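Local structure of esterase TesA (Pseudomonas aeruginosa, 4JGG) at residues A105-N110 against R146-V151; V125-I130 against E155-V160. The protein hydrolyses carboxylic esters, preferring Tween detergents and short-chain p-nitrophenyl esters, and has a low thioesterase activity towards palmitoyl-coenzyme A. All blocks are in the same frame, centred on the assembly; numbering follows the deposited sequence.

Contact 1. Residues A105-N110 against R146-V151; sequences AQLQQN and RVYGAV
Segments 105-110 and 146-151 are helical turns running in roughly the same direction, their axes 9.4 Å apart at the closest point and crossing at -32°. The backbones come nearest at Gln108 and Val147, whose CA atoms are 5.6 Å apart, and the Val147 side chain is directed at this point of closest approach. With CG1 anti to its backbone N, it pushes that methyl against the helix surface between Leu107 and Gln108: CG1 lies 3.5 Å from Gln108 CA, near enough to touch main chain as well as side chain. Leu107 meets the same methyl obliquely, CG to Val147 CG1 at 3.8 Å, and its CD2 also reaches the phenol end of Tyr148, 4.3 Å from CZ. Tyr148 leaves its helix pointing away from 105-110, yet the far end of its phenol swings back to a loose contact with Leu107 CD2. Gln108 meets Val147 CG1 through CB, then carries on to Val151. Its CG is anti to the backbone N (chi1 -156°), and the bend at chi2 (-74°) lays the chain along Val151, the two side chains sliding past each other in opposite directions. Val151 CG2 consequently touches the aliphatic and amide parts alike, with Gln108 NE2 at 3.6 Å. No hydrogen bond joins the two segments; the amide NE2 instead bonds Gln154 OE1, one turn further along the second helix, while Tyr148 OH bonds Leu93 O. These two groups thus find partners outside the segments, between which the contact is van der Waals. The contact pairs helices 104-121 and 138-155 in the alpha/beta/alpha fold of the GDSL family; Leu107 and Asn110 also touch helix 70-84, and Val151 continues the helix pairing onto Leu111 and Ala112.

Contact 2. Residues V125-I130 against E155-V160; sequences VLLLGI and EKTALV
Strands 125-128 and 158-160 run parallel, in register from Leu126-Ala158 to Leu128-Val160. Four hydrogen bonds, each 2.9 Å from N to O, link Ala158 N to Val125 O, Leu127 N to Ala158 O, Val160 N to Leu127 O and Gly129 N to Val160 O; the second is nearly straight at 177°. Ala158 O also accepts from Thr157 OG1, so two donors grip it.

On one face the small Ala158 makes a hollow that Leu126 fills: CG is anti to the backbone N (chi1 172°), and CD1 comes down 3.6 Å from Ala158 CB, close to Leu159 N too. Leu128 lies beside Val160, pointing the same way, with CD2 3.8 Å from Val160 CB. The opposite face carries Leu127 and Leu159, where Leu159 CD1 tucks in 3.9 Å from Leu127 CB. Thr157 crosses Leu127 at about a right angle and sets OG1 3.3 Å from Leu127 CG; its CB and CG2 pack against Val125 CG1.

This is the parallel pairing of a beta-alpha-beta unit, whose helix 138-155 ends in a Schellman motif at Lys156. Strand 158-160 is outermost in the sheet, 124-128 bonds strand 88-92 on its other side, helix 186-197 packs on Leu126 and Val160, and helix 138-155 packs on Leu127 and Leu159.

From the N terminus, the chain passes through helix 104-121, strand 124-128, helix 138-155 and strand 158-160, giving each contact one partner in each half of this run. Contact 1 closes a helix-to-helix loop around strand 124-128; contact 2 closes a strand-to-strand loop around most of helix 138-155. Their segments alternate along the chain, so the loops cross. Helix 138-155 is where they meet: Tyr148 CG lies 3.6 Å from Gly129 CA, and Gly149 CA lies 3.6 Å from Leu159 CD2. Contact 1 pairs two helices of one layer, contact 2 adds the outermost strand 158-160 to the sheet, and this packing of Tyr148 and Gly149 joins the layer to the sheet.

Contact 1. Residues A105-N110 against R146-V151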
# COMPACT_ATOMS: atom_id res chain seq x y z
N ALA A 105 2.54 17.83 1.22
CA ALA A 105 1.16 18.32 1.38
C ALA A 105 0.25 17.77 0.28
O ALA A 105 -0.90 17.41 0.55
CB ALA A 105 1.13 19.83 1.42
N GLN A 106 0.77 17.72 -0.95
CA GLN A 106 -0.00 17.18 -2.07
C GLN A 106 -0.25 15.68 -1.90
O GLN A 106 -1.26 15.15 -2.38
CB GLN A 106 0.67 17.49 -3.42
CG GLN A 106 2.13 17.03 -3.55
CD GLN A 106 2.27 15.62 -4.15
OE1 GLN A 106 1.49 15.23 -5.04
NE2 GLN A 106 3.26 14.87 -3.68
N LEU A 107 0.67 14.99 -1.22
CA LEU A 107 0.49 13.58 -0.90
C LEU A 107 -0.71 13.43 0.01
O LEU A 107 -1.58 12.58 -0.20
CB LEU A 107 1.73 13.01 -0.20
CG LEU A 107 1.60 11.56 0.29
CD1 LEU A 107 1.28 10.60 -0.86
CD2 LEU A 107 2.85 11.11 1.04
N GLN A 108 -0.75 14.27 1.04
CA GLN A 108 -1.82 14.22 2.03
C GLN A 108 -3.16 14.49 1.35
O GLN A 108 -4.16 13.85 1.64
CB GLN A 108 -1.56 15.24 3.14
CG GLN A 108 -2.24 14.89 4.46
CD GLN A 108 -3.73 15.14 4.43
OE1 GLN A 108 -4.24 15.81 3.53
NE2 GLN A 108 -4.45 14.59 5.41
N GLN A 109 -3.18 15.45 0.43
CA GLN A 109 -4.40 15.80 -0.29
C GLN A 109 -4.91 14.65 -1.18
O GLN A 109 -6.08 14.25 -1.13
CB GLN A 109 -4.15 17.05 -1.13
CG GLN A 109 -5.37 17.56 -1.89
CD GLN A 109 -5.00 18.67 -2.88
OE1 GLN A 109 -4.10 18.50 -3.71
NE2 GLN A 109 -5.68 19.80 -2.78
N ASN A 110 -4.01 14.14 -2.02
CA ASN A 110 -4.34 13.05 -2.92
C ASN A 110 -4.79 11.77 -2.20
O ASN A 110 -5.80 11.18 -2.58
CB ASN A 110 -3.15 12.75 -3.83
CG ASN A 110 -2.86 13.88 -4.79
OD1 ASN A 110 -3.76 14.66 -5.13
ND2 ASN A 110 -1.61 13.98 -5.23
N ARG A 146 4.64 10.95 8.24
CA ARG A 146 3.58 11.46 9.11
C ARG A 146 2.29 11.70 8.36
O ARG A 146 1.22 11.74 8.96
CB ARG A 146 4.01 12.75 9.79
CG ARG A 146 4.99 12.54 10.92
CD ARG A 146 5.29 13.86 11.59
NE ARG A 146 5.53 14.93 10.63
CZ ARG A 146 6.72 15.44 10.35
NH1 ARG A 146 7.80 14.98 10.97
NH2 ARG A 146 6.83 16.42 9.46
N VAL A 147 2.40 11.87 7.05
CA VAL A 147 1.24 12.10 6.20
C VAL A 147 0.26 10.93 6.26
O VAL A 147 -0.95 11.12 6.31
CB VAL A 147 1.66 12.35 4.74
CG1 VAL A 147 0.45 12.21 3.80
CG2 VAL A 147 2.29 13.72 4.60
N TYR A 148 0.77 9.71 6.26
CA TYR A 148 -0.11 8.54 6.31
C TYR A 148 -1.01 8.57 7.52
O TYR A 148 -2.22 8.38 7.40
CB TYR A 148 0.71 7.25 6.24
CG TYR A 148 1.44 7.15 4.93
CD1 TYR A 148 0.79 6.68 3.78
CD2 TYR A 148 2.76 7.56 4.82
CE1 TYR A 148 1.46 6.60 2.56
CE2 TYR A 148 3.44 7.48 3.62
CZ TYR A 148 2.78 7.01 2.49
OH TYR A 148 3.47 6.94 1.31
N GLY A 149 -0.43 8.82 8.69
CA GLY A 149 -1.20 8.92 9.92
C GLY A 149 -2.19 10.07 9.89
O GLY A 149 -3.30 9.98 10.43
N ALA A 150 -1.81 11.15 9.23
CA ALA A 150 -2.67 12.32 9.10
C ALA A 150 -3.91 11.97 8.28
O ALA A 150 -5.04 12.28 8.68
CB ALA A 150 -1.91 13.47 8.43
N VAL A 151 -3.70 11.34 7.12
CA VAL A 151 -4.81 10.93 6.26
C VAL A 151 -5.75 9.94 6.95
O VAL A 151 -6.97 10.08 6.88
CB VAL A 151 -4.31 10.33 4.94
CG1 VAL A 151 -5.51 9.94 4.06
CG2 VAL A 151 -3.42 11.33 4.22

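Contact 2. Residues V125-I130 against E155-V160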
# COMPACT_ATOMS: atom_id res chain seq x y z
N VAL A 125 -11.30 1.38 3.96
CA VAL A 125 -9.99 1.73 3.42
C VAL A 125 -8.87 1.40 4.39
O VAL A 125 -8.97 1.69 5.58
CB VAL A 125 -9.92 3.23 3.07
CG1 VAL A 125 -8.50 3.63 2.74
CG2 VAL A 125 -10.85 3.53 1.91
N LEU A 126 -7.81 0.76 3.88
CA LEU A 126 -6.62 0.48 4.67
C LEU A 126 -5.42 1.14 3.98
O LEU A 126 -5.12 0.82 2.82
CB LEU A 126 -6.39 -1.03 4.80
CG LEU A 126 -5.08 -1.53 5.42
CD1 LEU A 126 -4.92 -1.05 6.85
CD2 LEU A 126 -5.00 -3.05 5.36
N LEU A 127 -4.76 2.07 4.67
CA LEU A 127 -3.58 2.72 4.11
C LEU A 127 -2.32 1.97 4.51
O LEU A 127 -2.14 1.63 5.69
CB LEU A 127 -3.44 4.15 4.62
CG LEU A 127 -4.54 5.18 4.43
CD1 LEU A 127 -3.95 6.55 4.81
CD2 LEU A 127 -5.03 5.16 2.99
N LEU A 128 -1.44 1.73 3.55
CA LEU A 128 -0.12 1.20 3.86
C LEU A 128 0.88 2.35 3.82
O LEU A 128 1.02 3.04 2.78
CB LEU A 128 0.29 0.09 2.88
CG LEU A 128 -0.67 -1.10 2.84
CD1 LEU A 128 -0.12 -2.22 1.97
CD2 LEU A 128 -0.99 -1.60 4.23
N GLY A 129 1.54 2.58 4.95
CA GLY A 129 2.49 3.67 5.06
C GLY A 129 3.89 3.15 4.84
O GLY A 129 4.20 2.03 5.22
N ILE A 130 4.74 3.97 4.24
CA ILE A 130 6.10 3.54 3.94
C ILE A 130 7.13 4.55 4.46
O ILE A 130 6.91 5.75 4.42
CB ILE A 130 6.27 3.31 2.42
CG1 ILE A 130 5.41 2.11 1.98
CG2 ILE A 130 7.72 3.09 2.06
CD1 ILE A 130 5.73 1.61 0.60
N GLU A 155 -9.63 10.88 7.43
CA GLU A 155 -10.64 10.13 6.68
C GLU A 155 -11.14 8.88 7.40
O GLU A 155 -11.90 8.10 6.84
CB GLU A 155 -10.13 9.76 5.28
CG GLU A 155 -9.78 10.96 4.37
CD GLU A 155 -10.96 11.89 4.15
OE1 GLU A 155 -12.12 11.45 4.34
OE2 GLU A 155 -10.73 13.06 3.77
N LYS A 156 -10.72 8.71 8.65
CA LYS A 156 -11.09 7.55 9.46
C LYS A 156 -10.77 6.23 8.77
O LYS A 156 -11.64 5.36 8.68
CB LYS A 156 -12.59 7.55 9.78
CG LYS A 156 -13.22 8.91 9.91
N THR A 157 -9.55 6.06 8.28
CA THR A 157 -9.19 4.81 7.62
C THR A 157 -8.41 3.92 8.58
O THR A 157 -7.98 4.37 9.65
CB THR A 157 -8.32 5.04 6.37
OG1 THR A 157 -6.95 5.17 6.75
CG2 THR A 157 -8.76 6.29 5.63
N ALA A 158 -8.23 2.66 8.21
CA ALA A 158 -7.28 1.83 8.92
C ALA A 158 -5.90 2.15 8.37
O ALA A 158 -5.77 2.77 7.31
CB ALA A 158 -7.62 0.33 8.77
N LEU A 159 -4.87 1.74 9.11
CA LEU A 159 -3.51 2.12 8.77
C LEU A 159 -2.46 1.14 9.28
O LEU A 159 -2.49 0.74 10.45
CB LEU A 159 -3.22 3.53 9.31
CG LEU A 159 -1.78 4.04 9.29
CD1 LEU A 159 -1.29 4.28 7.88
CD2 LEU A 159 -1.70 5.32 10.11
N VAL A 160 -1.55 0.77 8.39
CA VAL A 160 -0.32 0.08 8.77
C VAL A 160 0.82 1.08 8.62
O VAL A 160 1.37 1.24 7.54
CB VAL A 160 -0.04 -1.13 7.85
CG1 VAL A 160 1.38 -1.63 8.05
CG2 VAL A 160 -1.06 -2.23 8.09
O HOH W 1 -12.39 2.98 6.23